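Local coordinates for manganese-binding protein (Chlamydia trachomatis, PDB 6NSI) that binds ferrous iron, manganese and nickel, preferring iron, and delivers them to the membrane permease of an ABC transporter for import into the cytoplasm, at residues Ser16-Asp21 with Ala119-Gln124. Sequence-based numbering, arbitrary orientation.
Sequences SRITGD and AALIQQ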
ATOM      1  N   SER A  16       7.083  -0.104  15.097  1.00 38.23           N
ATOM      2  CA  SER A  16       6.938  -0.745  16.401  1.00 39.69           C
ATOM      3  C   SER A  16       7.778  -2.009  16.506  1.00 47.50           C
ATOM      4  O   SER A  16       8.216  -2.371  17.607  1.00 43.09           O
ATOM      5  CB  SER A  16       5.466  -1.066  16.668  1.00 41.85           C
ATOM      6  OG  SER A  16       4.680   0.114  16.611  1.00 43.17           O
ATOM      7  N   ARG A  17       8.008  -2.693  15.378  1.00 45.92           N
ATOM      8  CA  ARG A  17       8.843  -3.890  15.384  1.00 47.26           C
ATOM      9  C   ARG A  17      10.314  -3.541  15.571  1.00 47.51           C
ATOM     10  O   ARG A  17      11.051  -4.297  16.208  1.00 49.66           O
ATOM     11  CB  ARG A  17       8.649  -4.691  14.087  1.00 42.57           C
ATOM     12  CG  ARG A  17       7.480  -5.691  14.096  1.00 42.05           C
ATOM     13  CD  ARG A  17       7.848  -6.986  14.828  1.00 47.06           C
ATOM     14  NE  ARG A  17       8.318  -8.064  13.948  1.00 55.30           N
ATOM     15  CZ  ARG A  17       9.576  -8.508  13.896  1.00 57.69           C
ATOM     16  NH1 ARG A  17      10.518  -7.958  14.659  1.00 55.29           N
ATOM     17  NH2 ARG A  17       9.902  -9.500  13.072  1.00 53.14           N
ATOM     18  N   ILE A  18      10.757  -2.411  15.018  1.00 44.34           N
ATOM     19  CA  ILE A  18      12.138  -1.990  15.227  1.00 45.65           C
ATOM     20  C   ILE A  18      12.360  -1.571  16.673  1.00 50.76           C
ATOM     21  O   ILE A  18      13.384  -1.908  17.272  1.00 49.41           O
ATOM     22  CB  ILE A  18      12.514  -0.855  14.262  1.00 44.63           C
ATOM     23  CG1 ILE A  18      12.514  -1.356  12.821  1.00 41.42           C
ATOM     24  CG2 ILE A  18      13.881  -0.268  14.634  1.00 46.98           C
ATOM     25  CD1 ILE A  18      12.555  -0.233  11.812  1.00 38.59           C
ATOM     26  N   THR A  19      11.414  -0.830  17.258  1.00 48.35           N
ATOM     27  CA  THR A  19      11.637  -0.262  18.587  1.00 49.91           C
ATOM     28  C   THR A  19      11.263  -1.202  19.723  1.00 53.97           C
ATOM     29  O   THR A  19      11.860  -1.110  20.802  1.00 57.69           O
ATOM     30  CB  THR A  19      10.862   1.052  18.774  1.00 43.09           C
ATOM     31  OG1 THR A  19       9.449   0.828  18.645  1.00 47.36           O
ATOM     32  CG2 THR A  19      11.316   2.110  17.779  1.00 36.74           C
ATOM     33  N   GLY A  20      10.302  -2.098  19.509  1.00 42.41           N
ATOM     34  CA  GLY A  20       9.767  -2.882  20.607  1.00 48.88           C
ATOM     35  C   GLY A  20       9.366  -2.027  21.797  1.00 55.93           C
ATOM     36  O   GLY A  20       8.766  -0.957  21.656  1.00 58.71           O
ATOM     37  N   ASP A  21       9.621  -2.506  22.998  1.00 67.95           N
ATOM     38  CA  ASP A  21       9.178  -1.823  24.242  1.00 69.27           C
ATOM     39  C   ASP A  21       9.859  -0.478  24.519  1.00 59.64           C
ATOM     40  O   ASP A  21       9.269   0.275  25.276  1.00 64.25           O
ATOM     41  CB  ASP A  21       9.559  -2.670  25.459  1.00 70.97           C
ATOM     42  CG  ASP A  21       8.408  -3.423  26.084  1.00 76.73           C
ATOM     43  OD1 ASP A  21       7.452  -3.709  25.370  1.00 81.68           O
ATOM     44  OD2 ASP A  21       8.492  -3.730  27.280  1.00 81.36           O
ATOM     45  N   ALA A 119      17.042   3.334  10.178  1.00 45.93           N
ATOM     46  CA  ALA A 119      18.116   4.320  10.185  1.00 44.88           C
ATOM     47  C   ALA A 119      17.664   5.591  10.886  1.00 50.18           C
ATOM     48  O   ALA A 119      18.332   6.082  11.804  1.00 53.91           O
ATOM     49  CB  ALA A 119      18.569   4.616   8.755  1.00 45.95           C
ATOM     50  N   ALA A 120      16.508   6.121  10.476  1.00 41.39           N
ATOM     51  CA  ALA A 120      15.961   7.320  11.094  1.00 42.61           C
ATOM     52  C   ALA A 120      15.801   7.148  12.599  1.00 43.09           C
ATOM     53  O   ALA A 120      16.117   8.061  13.373  1.00 47.48           O
ATOM     54  CB  ALA A 120      14.614   7.662  10.451  1.00 35.97           C
ATOM     55  N   LEU A 121      15.286   5.992  13.034  1.00 35.45           N
ATOM     56  CA  LEU A 121      15.090   5.772  14.462  1.00 36.05           C
ATOM     57  C   LEU A 121      16.424   5.744  15.188  1.00 55.40           C
ATOM     58  O   LEU A 121      16.580   6.352  16.255  1.00 49.84           O
ATOM     59  CB  LEU A 121      14.343   4.461  14.692  1.00 40.97           C
ATOM     60  CG  LEU A 121      12.828   4.528  14.567  1.00 39.07           C
ATOM     61  CD1 LEU A 121      12.278   3.112  14.500  1.00 41.42           C
ATOM     62  CD2 LEU A 121      12.208   5.310  15.711  1.00 39.14           C
ATOM     63  N   ILE A 122      17.399   5.045  14.607  1.00 47.99           N
ATOM     64  CA  ILE A 122      18.716   4.928  15.217  1.00 56.33           C
ATOM     65  C   ILE A 122      19.391   6.293  15.291  1.00 54.06           C
ATOM     66  O   ILE A 122      20.092   6.603  16.261  1.00 54.96           O
ATOM     67  CB  ILE A 122      19.559   3.907  14.431  1.00 49.72           C
ATOM     68  CG1 ILE A 122      19.068   2.484  14.730  1.00 49.74           C
ATOM     69  CG2 ILE A 122      21.040   4.088  14.741  1.00 55.11           C
ATOM     70  CD1 ILE A 122      19.705   1.410  13.878  1.00 50.57           C
ATOM     71  N   GLN A 123      19.176   7.132  14.275  1.00 52.84           N
ATOM     72  CA  GLN A 123      19.758   8.471  14.288  1.00 54.70           C
ATOM     73  C   GLN A 123      19.156   9.338  15.396  1.00 58.11           C
ATOM     74  O   GLN A 123      19.847  10.202  15.950  1.00 63.92           O
ATOM     75  CB  GLN A 123      19.581   9.119  12.910  1.00 50.92           C
ATOM     76  CG  GLN A 123      19.948  10.605  12.826  1.00 58.04           C
ATOM     77  CD  GLN A 123      21.399  10.839  12.410  1.00 68.01           C
ATOM     78  OE1 GLN A 123      22.027   9.984  11.777  1.00 63.35           O
ATOM     79  NE2 GLN A 123      21.940  12.003  12.775  1.00 69.24           N
ATOM     80  N   GLN A 124      17.886   9.114  15.746  1.00 54.68           N
ATOM     81  CA  GLN A 124      17.266   9.889  16.817  1.00 50.14           C
ATOM     82  C   GLN A 124      17.609   9.339  18.196  1.00 52.26           C
ATOM     83  O   GLN A 124      17.680  10.106  19.164  1.00 48.43           O
ATOM     84  CB  GLN A 124      15.749   9.919  16.634  1.00 46.53           C
ATOM     85  CG  GLN A 124      14.988  10.631  17.755  1.00 41.66           C
ATOM     86  CD  GLN A 124      15.062  12.141  17.645  1.00 43.53           C
ATOM     87  OE1 GLN A 124      15.354  12.684  16.576  1.00 44.93           O
ATOM     88  NE2 GLN A 124      14.813  12.832  18.758  1.00 51.15           N
TER
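Leu-121 reaches from helix 107-124 to the last turn of helix 9-19 and touches both Ile-18 and Thr-19. Its CB points at that helix, and CG, placed anti to the carbonyl carbon (chi1 -83°), carries the two methyls toward it. From there CD1 does most of the work, lying 3.6 Å from Thr-19 CG2, 3.7 Å from Ile-18 CG2 and 4.0 Å from Ile-18 CB. The other branch, CD2, adds a looser touch, 3.9 Å from Thr-19 CG2. The leucine crosses Thr-19 at about a right angle and Ile-18 more obliquely, and the contact is entirely apolar. A chi1 of 61° puts Thr-19 CG2 anti to the carbonyl carbon, facing the leucine, and OG1 between backbone N and carbonyl carbon, where Asn-25 ND2 hydrogen-bonds to it. Ile-18 also packs on Val-114, Met-117 and Ala-118, while Leu-121 rests on Leu-53 and Phe-55 as well. Gly-20 N bonds back to Ser-16 O, and Gly-20, with positive phi, is the first residue to leave helical backbone angles. Away from the iron site, this buried helix-helix packing joins helix 107-124 to the beta-alpha-beta crossover between parallel strands 3-6 and 24-27, consistent with the N-terminal alpha/beta lobe of a family 9 solute-binding protein.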